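Alginate biosynthesis protein AlgX (Pseudomonas aeruginosa, PDB 4KNC) takes part in the O-acetylation of the exopolysaccharide alginate and protects the polymer from degradation as it crosses the periplasm. Local coordinates at residues A[24-29]-A[200-205]; A[33-38]-A[192-197]; A[62-67]-A[119-124]. All blocks are in the same frame, centred on the assembly; numbering follows the deposited sequence.

Contact 1 (A[24-29]-A[200-205]); sequences DSRYNT and AQLCGN
L202, near the C-terminal end of helix 194-203, pushes its forked tip between R26 and Y27, each of its two methyl groups meeting a different neighbour. No hydrogen bond joins the two segments. The inner half belongs to Y27, a buried ring. L202 CD1 reaches the phenol end obliquely, 3.5 Å from Y27 OH and 3.7 Å from Y27 CZ, with the two side chains crossing at about a right angle. The hydroxyl it touches is already engaged on the polar side: Y27 OH hydrogen-bonds to the backbone O of A21 and to the backbone N of L38, so the ring is held at its far end as well as through its own backbone. The segment carrying it starts as a short 3-10 turn, closed by Y27 N bonding to D24 O at 3.0 Å. Here the loop leading to strand 38-40 meets the end of a helix of the SGNH hydrolase-like domain. One residue after L202, C203 forms the disulfide with C18, a second and covalent tie between this helix and the N-terminal part of the chain. The helix stops at G204, whose phi is positive, while its N still bonds to A200 O. The outer half, at R26, is partly open to solvent though no less close. There the R26 chain leaves with CG anti to the backbone N (chi1 178°) and bends at chi2 (63°), which brings one face of the guanidinium against the leucine tip. L202 CD2 sits over that face, off centre toward its rim, 3.3 Å from R26 NH2.

Contact 2 (A[33-38]-A[192-197]); sequences GFFTHL and LGTFHK
F35 reaches from the loop before strand 38-40 to the first turn of helix 194-203, and its ring makes contact mainly through one edge. CB points toward the helix, and chi1 of -50° sets CG beside the backbone N and anti to the carbonyl carbon. Farther out, F35 CD1 meets F195 CD1 at 3.6 Å, with that F195 atom near the plane of the F35 ring. F35 CE1 comes next, 3.3 Å from the backbone O of T194 and 3.6 Å from T194 OG1. At the tip, F35 CZ lies 3.5 Å from T194 O and 4.0 Å from T194 CB. The rings of F35 and F195 make an oblique pair, their planes steeply inclined to each other. Beside them L38 CD2 packs on F195 CB at 3.9 Å, while L38 CD1 approaches the carbonyl O of F195. F195 also packs on L46 and R48 of strand 46-48. G193 is the N-cap residue, its O accepting from K197 N. T194 N, in the first turn, donates to D148 OD1. Since D148 is inferred to be catalytic together with H150 and S243, this packing lies beside D148 of the probable Ser-His-Asp triad of an SGNH hydrolase-like fold.

Contact 3 (A[62-67]-A[119-124]); sequences EGWREL and ARFRQA
Water 1 is shared by W64 NE1 and R120 NH1, accepting a hydrogen bond from the indole and a weak one from the guanidinium. The distance from the water O to W64 NE1 is 3.0 Å. It lies in the plane of the indole, at its edge. The R120 guanidinium stands nearly upright to the indole and turns its own edge toward W64 NE1. What covers the ring face is the arginine's first side-chain carbon: R120 CB sits over the six-membered ring of W64, 3.5 Å from its centroid and 12° off the normal, a CH-pi contact. From there the chain runs extended from CG to NE, carrying R120 CD past the nitrogen side of the indole, 3.6 Å from W64 NE1. At its other end W64 drives an edge into the face of F121, a T-shaped pair with the W64 six-membered ring and F121 ring centroids 5.1 Å apart and planes at 77°. W64 CZ3 also comes 3.5 Å from the backbone N of F121, so the indole packs against two successive residues of helix 107-123, R120 by its face and F121 by its edge. Near the next turn of helix 61-76, L67 CD1 touches F121 CE1 at 4.0 Å. F121 also packs edge-to-face with Y85 of strand 80-85. The short helix segments cross at -45° with axes 10.2 Å apart, bridged by W64 with L67 and F121 beside it. Q123 O takes a hydrogen bond from R68 of the other helix. With no direct hydrogen bond between the segments themselves, cohesion here rests on aromatic and apolar packing, and the water lets the indole N-H and the arginine share one acceptor at the more exposed margin.

Contacts 1 and 2 tie successive parts of the loop before strand 38-40 to the two ends of helix 194-203; they touch directly, D24 OD1 meeting H37 ND1 at 2.6 Å. Contact 2 is buried and next to the inferred active site, whereas contact 1 is partly exposed and farthest from the chain's centre (about 28 Å between centres). Contact 3, nearest that centre at about 16 Å, joins two other helices of the same domain and is partly buried, with L67 and F121 inside and R120 exposed. Phenylalanines and a leucine dominate contact 2, contact 1 sets one leucine against an arginine and a tyrosine, and contact 3 alone includes a T-shaped aromatic pair and a bridging water.

Contact 1 (A[24-29]-A[200-205])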
ATOM      1  N   ASP A  24      23.032  -9.950  12.234  1.00 41.06           N
ATOM      2  CA  ASP A  24      21.630  -9.532  12.295  1.00 44.31           C
ATOM      3  C   ASP A  24      21.292  -8.861  13.612  1.00 45.99           C
ATOM      4  O   ASP A  24      20.500  -7.924  13.646  1.00 53.13           O
ATOM      5  CB  ASP A  24      20.682 -10.706  12.049  1.00 42.31           C
ATOM      6  CG  ASP A  24      20.677 -11.160  10.607  1.00 50.23           C
ATOM      7  OD1 ASP A  24      21.255 -10.453   9.761  1.00 57.47           O
ATOM      8  OD2 ASP A  24      20.086 -12.216  10.313  1.00 57.01           O
ATOM      9  N   SER A  25      21.915  -9.320  14.694  1.00 41.43           N
ATOM     10  CA  SER A  25      21.628  -8.767  16.013  1.00 49.84           C
ATOM     11  C   SER A  25      22.136  -7.329  16.176  1.00 53.98           C
ATOM     12  O   SER A  25      21.720  -6.614  17.082  1.00 58.83           O
ATOM     13  CB  SER A  25      22.208  -9.666  17.101  1.00 57.62           C
ATOM     14  OG  SER A  25      23.551 -10.002  16.803  1.00 62.44           O
ATOM     15  N   ARG A  26      23.028  -6.902  15.294  1.00 50.24           N
ATOM     16  CA  ARG A  26      23.514  -5.525  15.323  1.00 43.15           C
ATOM     17  C   ARG A  26      22.437  -4.546  14.819  1.00 45.44           C
ATOM     18  O   ARG A  26      22.513  -3.346  15.077  1.00 46.81           O
ATOM     19  CB  ARG A  26      24.818  -5.413  14.507  1.00 36.85           C
ATOM     20  CG  ARG A  26      25.431  -4.010  14.387  1.00 35.40           C
ATOM     21  CD  ARG A  26      25.868  -3.410  15.747  1.00 31.81           C
ATOM     22  NE  ARG A  26      26.319  -2.027  15.591  1.00 38.56           N
ATOM     23  CZ  ARG A  26      25.514  -0.967  15.609  1.00 52.20           C
ATOM     24  NH1 ARG A  26      24.209  -1.137  15.791  1.00 54.62           N
ATOM     25  NH2 ARG A  26      26.010   0.263  15.447  1.00 46.14           N
ATOM     26  N   TYR A  27      21.433  -5.065  14.112  1.00 46.00           N
ATOM     27  CA  TYR A  27      20.370  -4.231  13.530  1.00 50.06           C
ATOM     28  C   TYR A  27      19.139  -4.231  14.427  1.00 59.95           C
ATOM     29  O   TYR A  27      18.034  -4.525  13.976  1.00 64.78           O
ATOM     30  CB  TYR A  27      19.995  -4.712  12.115  1.00 37.45           C
ATOM     31  CG  TYR A  27      21.141  -4.625  11.131  1.00 36.25           C
ATOM     32  CD1 TYR A  27      22.222  -5.498  11.225  1.00 36.21           C
ATOM     33  CD2 TYR A  27      21.160  -3.662  10.124  1.00 36.02           C
ATOM     34  CE1 TYR A  27      23.291  -5.415  10.366  1.00 36.33           C
ATOM     35  CE2 TYR A  27      22.236  -3.570   9.246  1.00 31.11           C
ATOM     36  CZ  TYR A  27      23.292  -4.460   9.374  1.00 36.08           C
ATOM     37  OH  TYR A  27      24.368  -4.414   8.526  1.00 37.51           O
ATOM     38  N   ASN A  28      19.334  -3.885  15.695  1.00 67.77           N
ATOM     39  CA  ASN A  28      18.304  -4.091  16.713  1.00 74.65           C
ATOM     40  C   ASN A  28      17.403  -2.887  16.987  1.00 70.43           C
ATOM     41  O   ASN A  28      16.691  -2.855  17.991  1.00 72.99           O
ATOM     42  CB  ASN A  28      18.952  -4.540  18.028  1.00 80.17           C
ATOM     43  CG  ASN A  28      19.710  -3.416  18.716  1.00 88.51           C
ATOM     44  OD1 ASN A  28      20.312  -2.562  18.058  1.00 85.54           O
ATOM     45  ND2 ASN A  28      19.676  -3.406  20.048  1.00 92.84           N
ATOM     46  N   THR A  29      17.432  -1.898  16.105  1.00 68.41           N
ATOM     47  CA  THR A  29      16.679  -0.668  16.333  1.00 66.70           C
ATOM     48  C   THR A  29      15.702  -0.344  15.217  1.00 70.99           C
ATOM     49  O   THR A  29      15.592  -1.084  14.238  1.00 71.79           O
ATOM     50  CB  THR A  29      17.616   0.512  16.515  1.00 56.77           C
ATOM     51  OG1 THR A  29      18.339   0.742  15.296  1.00 52.50           O
ATOM     52  CG2 THR A  29      18.583   0.215  17.649  1.00 56.08           C
ATOM     53  N   ALA A 200      26.909   4.058   6.610  1.00 36.50           N
ATOM     54  CA  ALA A 200      27.680   5.185   7.134  1.00 38.08           C
ATOM     55  C   ALA A 200      27.491   5.302   8.640  1.00 42.80           C
ATOM     56  O   ALA A 200      28.442   5.544   9.378  1.00 42.78           O
ATOM     57  CB  ALA A 200      27.271   6.488   6.451  1.00 32.54           C
ATOM     58  N   GLN A 201      26.258   5.133   9.098  1.00 40.57           N
ATOM     59  CA  GLN A 201      25.982   5.223  10.524  1.00 48.18           C
ATOM     60  C   GLN A 201      26.666   4.094  11.302  1.00 51.05           C
ATOM     61  O   GLN A 201      27.199   4.319  12.400  1.00 46.83           O
ATOM     62  CB  GLN A 201      24.479   5.216  10.779  1.00 46.05           C
ATOM     63  CG  GLN A 201      24.067   5.848  12.091  1.00 44.13           C
ATOM     64  CD  GLN A 201      24.094   4.870  13.229  1.00 47.88           C
ATOM     65  OE1 GLN A 201      23.669   3.723  13.083  1.00 45.42           O
ATOM     66  NE2 GLN A 201      24.609   5.307  14.380  1.00 49.17           N
ATOM     67  N   LEU A 202      26.671   2.899  10.715  1.00 42.60           N
ATOM     68  CA  LEU A 202      27.263   1.715  11.345  1.00 45.19           C
ATOM     69  C   LEU A 202      28.786   1.657  11.304  1.00 46.64           C
ATOM     70  O   LEU A 202      29.414   1.161  12.231  1.00 48.22           O
ATOM     71  CB  LEU A 202      26.770   0.442  10.657  1.00 41.39           C
ATOM     72  CG  LEU A 202      25.336  -0.036  10.869  1.00 46.01           C
ATOM     73  CD1 LEU A 202      25.110  -1.328  10.103  1.00 41.46           C
ATOM     74  CD2 LEU A 202      25.077  -0.251  12.325  1.00 48.21           C
ATOM     75  N   CYS A 203      29.370   2.131  10.211  1.00 40.34           N
ATOM     76  CA  CYS A 203      30.763   1.823   9.886  1.00 42.95           C
ATOM     77  C   CYS A 203      31.582   3.065   9.582  1.00 39.83           C
ATOM     78  O   CYS A 203      32.801   2.990   9.422  1.00 50.71           O
ATOM     79  CB  CYS A 203      30.827   0.880   8.669  1.00 43.49           C
ATOM     80  SG  CYS A 203      30.129  -0.779   8.932  1.00 60.60           S
ATOM     81  N   GLY A 204      30.913   4.206   9.470  1.00 40.41           N
ATOM     82  CA  GLY A 204      31.597   5.434   9.097  1.00 44.20           C
ATOM     83  C   GLY A 204      31.971   5.438   7.623  1.00 57.33           C
ATOM     84  O   GLY A 204      32.745   6.283   7.170  1.00 57.20           O
ATOM     85  N   ASN A 205      31.422   4.487   6.870  1.00 57.55           N
ATOM     86  CA  ASN A 205      31.640   4.442   5.429  1.00 56.20           C
ATOM     87  C   ASN A 205      31.070   5.678   4.740  1.00 51.90           C
ATOM     88  O   ASN A 205      30.253   6.403   5.304  1.00 56.15           O
ATOM     89  CB  ASN A 205      31.030   3.171   4.828  1.00 56.05           C
ATOM     90  CG  ASN A 205      31.780   1.924   5.236  1.00 70.63           C
ATOM     91  OD1 ASN A 205      32.468   1.915   6.254  1.00 88.05           O
ATOM     92  ND2 ASN A 205      31.667   0.871   4.441  1.00 69.53           N
TER

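Contact 2 (A[33-38]-A[192-197])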
ATOM      1  N   GLY A  33      16.459  -1.735  11.484  1.00 37.52           N
ATOM      2  CA  GLY A  33      15.728  -2.957  11.174  1.00 33.03           C
ATOM      3  C   GLY A  33      15.314  -3.103   9.716  1.00 43.20           C
ATOM      4  O   GLY A  33      14.997  -4.205   9.255  1.00 35.71           O
ATOM      5  N   PHE A  34      15.321  -1.987   8.989  1.00 37.23           N
ATOM      6  CA  PHE A  34      14.994  -1.980   7.574  1.00 37.54           C
ATOM      7  C   PHE A  34      16.167  -2.422   6.684  1.00 40.77           C
ATOM      8  O   PHE A  34      16.013  -2.521   5.464  1.00 45.41           O
ATOM      9  CB  PHE A  34      14.523  -0.576   7.171  1.00 37.54           C
ATOM     10  CG  PHE A  34      13.917  -0.504   5.792  1.00 36.02           C
ATOM     11  CD1 PHE A  34      12.717  -1.130   5.513  1.00 39.17           C
ATOM     12  CD2 PHE A  34      14.545   0.203   4.779  1.00 39.52           C
ATOM     13  CE1 PHE A  34      12.156  -1.057   4.231  1.00 40.97           C
ATOM     14  CE2 PHE A  34      13.995   0.280   3.500  1.00 37.63           C
ATOM     15  CZ  PHE A  34      12.802  -0.348   3.224  1.00 35.55           C
ATOM     16  N   PHE A  35      17.326  -2.696   7.283  1.00 34.61           N
ATOM     17  CA  PHE A  35      18.527  -2.998   6.497  1.00 33.78           C
ATOM     18  C   PHE A  35      19.160  -4.367   6.783  1.00 38.04           C
ATOM     19  O   PHE A  35      20.193  -4.707   6.217  1.00 38.19           O
ATOM     20  CB  PHE A  35      19.566  -1.897   6.682  1.00 32.67           C
ATOM     21  CG  PHE A  35      19.021  -0.517   6.467  1.00 32.56           C
ATOM     22  CD1 PHE A  35      18.868  -0.013   5.183  1.00 29.62           C
ATOM     23  CD2 PHE A  35      18.644   0.272   7.545  1.00 32.87           C
ATOM     24  CE1 PHE A  35      18.349   1.267   4.975  1.00 39.06           C
ATOM     25  CE2 PHE A  35      18.118   1.550   7.347  1.00 39.45           C
ATOM     26  CZ  PHE A  35      17.970   2.050   6.060  1.00 37.30           C
ATOM     27  N   THR A  36      18.521  -5.147   7.648  1.00 35.94           N
ATOM     28  CA  THR A  36      19.082  -6.393   8.167  1.00 29.73           C
ATOM     29  C   THR A  36      19.353  -7.492   7.131  1.00 34.75           C
ATOM     30  O   THR A  36      18.439  -7.890   6.419  1.00 36.41           O
ATOM     31  CB  THR A  36      18.108  -6.981   9.204  1.00 38.85           C
ATOM     32  OG1 THR A  36      17.614  -5.921  10.032  1.00 42.34           O
ATOM     33  CG2 THR A  36      18.782  -8.039  10.058  1.00 43.29           C
ATOM     34  N   HIS A  37      20.603  -7.946   6.993  1.00 34.90           N
ATOM     35  CA  HIS A  37      21.790  -7.197   7.375  1.00 33.80           C
ATOM     36  C   HIS A  37      22.506  -6.853   6.051  1.00 39.53           C
ATOM     37  O   HIS A  37      22.247  -7.488   5.019  1.00 32.58           O
ATOM     38  CB  HIS A  37      22.690  -7.987   8.347  1.00 34.98           C
ATOM     39  CG  HIS A  37      23.441  -9.126   7.719  1.00 43.37           C
ATOM     40  ND1 HIS A  37      23.092 -10.446   7.917  1.00 43.32           N
ATOM     41  CD2 HIS A  37      24.540  -9.143   6.924  1.00 39.39           C
ATOM     42  CE1 HIS A  37      23.928 -11.225   7.254  1.00 38.15           C
ATOM     43  NE2 HIS A  37      24.816 -10.460   6.643  1.00 34.74           N
ATOM     44  N   LEU A  38      23.384  -5.852   6.066  1.00 34.96           N
ATOM     45  CA  LEU A  38      23.965  -5.345   4.819  1.00 35.41           C
ATOM     46  C   LEU A  38      25.188  -6.128   4.389  1.00 35.74           C
ATOM     47  O   LEU A  38      26.026  -6.459   5.215  1.00 37.91           O
ATOM     48  CB  LEU A  38      24.338  -3.869   4.954  1.00 32.01           C
ATOM     49  CG  LEU A  38      23.177  -2.909   5.203  1.00 37.52           C
ATOM     50  CD1 LEU A  38      23.732  -1.586   5.717  1.00 32.22           C
ATOM     51  CD2 LEU A  38      22.350  -2.698   3.915  1.00 31.56           C
ATOM     52  N   LEU A 192      21.226   9.684  -2.597  1.00 34.25           N
ATOM     53  CA  LEU A 192      22.191   9.038  -1.727  1.00 36.97           C
ATOM     54  C   LEU A 192      21.355   7.975  -1.030  1.00 35.58           C
ATOM     55  O   LEU A 192      20.433   8.301  -0.283  1.00 35.64           O
ATOM     56  CB  LEU A 192      22.778  10.035  -0.714  1.00 40.05           C
ATOM     57  CG  LEU A 192      23.729   9.452   0.342  1.00 41.33           C
ATOM     58  CD1 LEU A 192      24.921   8.790  -0.332  1.00 32.75           C
ATOM     59  CD2 LEU A 192      24.191  10.500   1.366  1.00 39.38           C
ATOM     60  N   GLY A 193      21.650   6.710  -1.307  1.00 32.35           N
ATOM     61  CA  GLY A 193      20.763   5.633  -0.905  1.00 33.54           C
ATOM     62  C   GLY A 193      20.650   5.410   0.587  1.00 37.29           C
ATOM     63  O   GLY A 193      21.615   5.630   1.325  1.00 39.09           O
ATOM     64  N   THR A 194      19.481   4.950   1.034  1.00 33.61           N
ATOM     65  CA  THR A 194      19.278   4.622   2.448  1.00 29.45           C
ATOM     66  C   THR A 194      20.209   3.524   2.974  1.00 30.88           C
ATOM     67  O   THR A 194      20.566   3.517   4.153  1.00 34.16           O
ATOM     68  CB  THR A 194      17.821   4.205   2.742  1.00 38.22           C
ATOM     69  OG1 THR A 194      17.490   3.041   1.971  1.00 37.91           O
ATOM     70  CG2 THR A 194      16.856   5.337   2.409  1.00 35.18           C
ATOM     71  N   PHE A 195      20.608   2.589   2.118  1.00 26.99           N
ATOM     72  CA  PHE A 195      21.470   1.506   2.600  1.00 29.56           C
ATOM     73  C   PHE A 195      22.849   2.106   2.853  1.00 35.27           C
ATOM     74  O   PHE A 195      23.531   1.724   3.801  1.00 33.70           O
ATOM     75  CB  PHE A 195      21.631   0.342   1.594  1.00 29.81           C
ATOM     76  CG  PHE A 195      20.330  -0.312   1.147  1.00 29.51           C
ATOM     77  CD1 PHE A 195      19.100   0.105   1.627  1.00 27.56           C
ATOM     78  CD2 PHE A 195      20.363  -1.346   0.223  1.00 36.66           C
ATOM     79  CE1 PHE A 195      17.916  -0.503   1.195  1.00 38.29           C
ATOM     80  CE2 PHE A 195      19.180  -1.962  -0.220  1.00 34.36           C
ATOM     81  CZ  PHE A 195      17.960  -1.537   0.273  1.00 25.20           C
ATOM     82  N   HIS A 196      23.255   3.024   1.974  1.00 30.79           N
ATOM     83  CA  HIS A 196      24.558   3.685   2.076  1.00 33.86           C
ATOM     84  C   HIS A 196      24.613   4.539   3.347  1.00 37.99           C
ATOM     85  O   HIS A 196      25.623   4.542   4.045  1.00 40.15           O
ATOM     86  CB  HIS A 196      24.832   4.552   0.847  1.00 27.71           C
ATOM     87  CG  HIS A 196      25.191   3.782  -0.386  1.00 27.64           C
ATOM     88  ND1 HIS A 196      24.968   4.270  -1.656  1.00 28.58           N
ATOM     89  CD2 HIS A 196      25.802   2.582  -0.546  1.00 27.76           C
ATOM     90  CE1 HIS A 196      25.420   3.401  -2.547  1.00 34.33           C
ATOM     91  NE2 HIS A 196      25.935   2.372  -1.899  1.00 33.16           N
ATOM     92  N   LYS A 197      23.518   5.235   3.650  1.00 36.42           N
ATOM     93  CA  LYS A 197      23.424   6.027   4.869  1.00 37.31           C
ATOM     94  C   LYS A 197      23.465   5.151   6.112  1.00 48.42           C
ATOM     95  O   LYS A 197      24.093   5.518   7.125  1.00 45.59           O
ATOM     96  CB  LYS A 197      22.156   6.875   4.888  1.00 25.80           C
ATOM     97  CG  LYS A 197      22.141   7.995   3.861  1.00 30.91           C
ATOM     98  CD  LYS A 197      20.902   8.850   4.025  1.00 36.95           C
ATOM     99  CE  LYS A 197      20.674   9.726   2.806  1.00 43.50           C
ATOM    100  NZ  LYS A 197      19.344  10.396   2.877  1.00 42.70           N
TER

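Contact 3 (A[62-67]-A[119-124])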
ATOM      1  N   GLU A  62      -5.156 -17.463   5.620  1.00 42.70           N
ATOM      2  CA  GLU A  62      -6.031 -16.362   6.008  1.00 49.09           C
ATOM      3  C   GLU A  62      -5.788 -15.108   5.147  1.00 50.72           C
ATOM      4  O   GLU A  62      -6.732 -14.431   4.735  1.00 47.89           O
ATOM      5  CB  GLU A  62      -5.860 -16.049   7.498  1.00 41.48           C
ATOM      6  CG  GLU A  62      -6.555 -14.768   7.973  1.00 54.97           C
ATOM      7  CD  GLU A  62      -8.081 -14.834   7.898  1.00 73.19           C
ATOM      8  OE1 GLU A  62      -8.643 -15.930   7.665  1.00 75.76           O
ATOM      9  OE2 GLU A  62      -8.723 -13.774   8.073  1.00 80.09           O
ATOM     10  N   GLY A  63      -4.521 -14.810   4.878  1.00 52.00           N
ATOM     11  CA  GLY A  63      -4.176 -13.692   4.017  1.00 45.48           C
ATOM     12  C   GLY A  63      -4.764 -13.843   2.631  1.00 42.27           C
ATOM     13  O   GLY A  63      -5.329 -12.892   2.082  1.00 40.90           O
ATOM     14  N   TRP A  64      -4.639 -15.039   2.062  1.00 39.15           N
ATOM     15  CA  TRP A  64      -5.198 -15.292   0.732  1.00 48.63           C
ATOM     16  C   TRP A  64      -6.722 -15.175   0.709  1.00 43.99           C
ATOM     17  O   TRP A  64      -7.295 -14.635  -0.249  1.00 38.18           O
ATOM     18  CB  TRP A  64      -4.707 -16.626   0.155  1.00 44.59           C
ATOM     19  CG  TRP A  64      -3.226 -16.590  -0.125  1.00 40.99           C
ATOM     20  CD1 TRP A  64      -2.257 -17.314   0.500  1.00 43.02           C
ATOM     21  CD2 TRP A  64      -2.549 -15.745  -1.072  1.00 37.59           C
ATOM     22  NE1 TRP A  64      -1.014 -16.986  -0.008  1.00 39.62           N
ATOM     23  CE2 TRP A  64      -1.171 -16.028  -0.978  1.00 38.16           C
ATOM     24  CE3 TRP A  64      -2.976 -14.787  -1.996  1.00 39.30           C
ATOM     25  CZ2 TRP A  64      -0.216 -15.386  -1.770  1.00 36.34           C
ATOM     26  CZ3 TRP A  64      -2.036 -14.162  -2.787  1.00 42.57           C
ATOM     27  CH2 TRP A  64      -0.666 -14.455  -2.662  1.00 45.19           C
ATOM     28  N   ARG A  65      -7.370 -15.636   1.778  1.00 45.18           N
ATOM     29  CA  ARG A  65      -8.818 -15.451   1.900  1.00 48.75           C
ATOM     30  C   ARG A  65      -9.216 -13.977   1.991  1.00 42.38           C
ATOM     31  O   ARG A  65     -10.192 -13.548   1.373  1.00 46.64           O
ATOM     32  CB  ARG A  65      -9.382 -16.216   3.105  1.00 54.54           C
ATOM     33  CG  ARG A  65      -9.447 -17.718   2.903  1.00 57.54           C
ATOM     34  CD  ARG A  65     -10.310 -18.376   3.959  1.00 59.92           C
ATOM     35  NE  ARG A  65      -9.877 -18.043   5.311  1.00 56.48           N
ATOM     36  CZ  ARG A  65      -9.003 -18.761   6.008  1.00 58.10           C
ATOM     37  NH1 ARG A  65      -8.467 -19.857   5.482  1.00 62.33           N
ATOM     38  NH2 ARG A  65      -8.671 -18.386   7.235  1.00 58.03           N
ATOM     39  N   GLU A  66      -8.462 -13.202   2.763  1.00 43.76           N
ATOM     40  CA  GLU A  66      -8.766 -11.784   2.915  1.00 47.47           C
ATOM     41  C   GLU A  66      -8.560 -11.045   1.587  1.00 47.24           C
ATOM     42  O   GLU A  66      -9.335 -10.149   1.231  1.00 40.73           O
ATOM     43  CB  GLU A  66      -7.915 -11.164   4.025  1.00 47.46           C
ATOM     44  CG  GLU A  66      -8.340 -11.573   5.452  1.00 52.20           C
ATOM     45  CD  GLU A  66      -7.358 -11.103   6.518  1.00 50.13           C
ATOM     46  OE1 GLU A  66      -6.149 -11.359   6.355  1.00 48.79           O
ATOM     47  OE2 GLU A  66      -7.783 -10.468   7.508  1.00 53.59           O
ATOM     48  N   LEU A  67      -7.521 -11.435   0.854  1.00 45.43           N
ATOM     49  CA  LEU A  67      -7.245 -10.809  -0.433  1.00 46.18           C
ATOM     50  C   LEU A  67      -8.380 -11.102  -1.405  1.00 44.15           C
ATOM     51  O   LEU A  67      -8.881 -10.188  -2.065  1.00 40.60           O
ATOM     52  CB  LEU A  67      -5.891 -11.254  -0.988  1.00 35.92           C
ATOM     53  CG  LEU A  67      -4.679 -10.528  -0.364  1.00 43.88           C
ATOM     54  CD1 LEU A  67      -3.375 -11.258  -0.619  1.00 33.65           C
ATOM     55  CD2 LEU A  67      -4.589  -9.106  -0.881  1.00 30.11           C
ATOM     56  N   ALA A 119       0.971 -16.549  -8.903  1.00 37.01           N
ATOM     57  CA  ALA A 119      -0.127 -17.462  -9.239  1.00 44.25           C
ATOM     58  C   ALA A 119      -1.231 -17.404  -8.191  1.00 45.77           C
ATOM     59  O   ALA A 119      -2.414 -17.437  -8.534  1.00 48.80           O
ATOM     60  CB  ALA A 119       0.379 -18.882  -9.392  1.00 31.75           C
ATOM     61  N   ARG A 120      -0.852 -17.305  -6.917  1.00 37.85           N
ATOM     62  CA  ARG A 120      -1.877 -17.206  -5.871  1.00 38.14           C
ATOM     63  C   ARG A 120      -2.675 -15.898  -5.947  1.00 37.68           C
ATOM     64  O   ARG A 120      -3.900 -15.891  -5.745  1.00 41.57           O
ATOM     65  CB  ARG A 120      -1.268 -17.420  -4.479  1.00 40.45           C
ATOM     66  CG  ARG A 120      -0.752 -18.831  -4.297  1.00 45.26           C
ATOM     67  CD  ARG A 120      -0.329 -19.137  -2.866  1.00 51.03           C
ATOM     68  NE  ARG A 120       0.072 -20.538  -2.747  1.00 55.35           N
ATOM     69  CZ  ARG A 120       0.424 -21.137  -1.613  1.00 63.37           C
ATOM     70  NH1 ARG A 120       0.436 -20.463  -0.470  1.00 64.40           N
ATOM     71  NH2 ARG A 120       0.774 -22.419  -1.623  1.00 59.76           N
ATOM     72  N   PHE A 121      -1.989 -14.794  -6.244  1.00 35.66           N
ATOM     73  CA  PHE A 121      -2.699 -13.554  -6.547  1.00 39.09           C
ATOM     74  C   PHE A 121      -3.740 -13.795  -7.640  1.00 34.97           C
ATOM     75  O   PHE A 121      -4.907 -13.402  -7.489  1.00 35.13           O
ATOM     76  CB  PHE A 121      -1.742 -12.427  -6.982  1.00 39.20           C
ATOM     77  CG  PHE A 121      -1.068 -11.708  -5.835  1.00 35.06           C
ATOM     78  CD1 PHE A 121      -1.815 -11.031  -4.885  1.00 31.10           C
ATOM     79  CD2 PHE A 121       0.317 -11.695  -5.725  1.00 35.46           C
ATOM     80  CE1 PHE A 121      -1.194 -10.372  -3.827  1.00 32.03           C
ATOM     81  CE2 PHE A 121       0.947 -11.033  -4.686  1.00 38.50           C
ATOM     82  CZ  PHE A 121       0.194 -10.370  -3.729  1.00 34.70           C
ATOM     83  N   ARG A 122      -3.331 -14.431  -8.740  1.00 37.43           N
ATOM     84  CA  ARG A 122      -4.296 -14.713  -9.829  1.00 39.18           C
ATOM     85  C   ARG A 122      -5.471 -15.564  -9.372  1.00 37.23           C
ATOM     86  O   ARG A 122      -6.623 -15.327  -9.756  1.00 34.98           O
ATOM     87  CB  ARG A 122      -3.624 -15.424 -10.992  1.00 46.72           C
ATOM     88  CG  ARG A 122      -2.555 -14.615 -11.612  1.00 55.28           C
ATOM     89  CD  ARG A 122      -2.631 -14.640 -13.114  1.00 52.86           C
ATOM     90  NE  ARG A 122      -1.476 -13.913 -13.616  1.00 51.66           N
ATOM     91  CZ  ARG A 122      -0.280 -14.462 -13.757  1.00 48.38           C
ATOM     92  NH1 ARG A 122      -0.112 -15.745 -13.468  1.00 44.31           N
ATOM     93  NH2 ARG A 122       0.736 -13.739 -14.203  1.00 47.62           N
ATOM     94  N   GLN A 123      -5.174 -16.554  -8.537  1.00 39.49           N
ATOM     95  CA  GLN A 123      -6.204 -17.454  -8.041  1.00 35.81           C
ATOM     96  C   GLN A 123      -7.196 -16.687  -7.166  1.00 43.30           C
ATOM     97  O   GLN A 123      -8.350 -17.067  -7.048  1.00 45.52           O
ATOM     98  CB  GLN A 123      -5.555 -18.601  -7.264  1.00 39.85           C
ATOM     99  CG  GLN A 123      -6.494 -19.741  -6.947  1.00 50.66           C
ATOM    100  CD  GLN A 123      -5.823 -20.849  -6.150  1.00 64.10           C
ATOM    101  OE1 GLN A 123      -4.711 -20.685  -5.634  1.00 64.83           O
ATOM    102  NE2 GLN A 123      -6.499 -21.989  -6.050  1.00 68.72           N
ATOM    103  N   ALA A 124      -6.745 -15.598  -6.549  1.00 45.36           N
ATOM    104  CA  ALA A 124      -7.662 -14.760  -5.778  1.00 35.49           C
ATOM    105  C   ALA A 124      -8.525 -13.829  -6.666  1.00 35.55           C
ATOM    106  O   ALA A 124      -9.330 -13.036  -6.156  1.00 39.74           O
ATOM    107  CB  ALA A 124      -6.891 -13.951  -4.715  1.00 37.47           C
TER
HETATM  108  O   HOH W   1       1.841 -17.739   0.131  1.00 50.24           O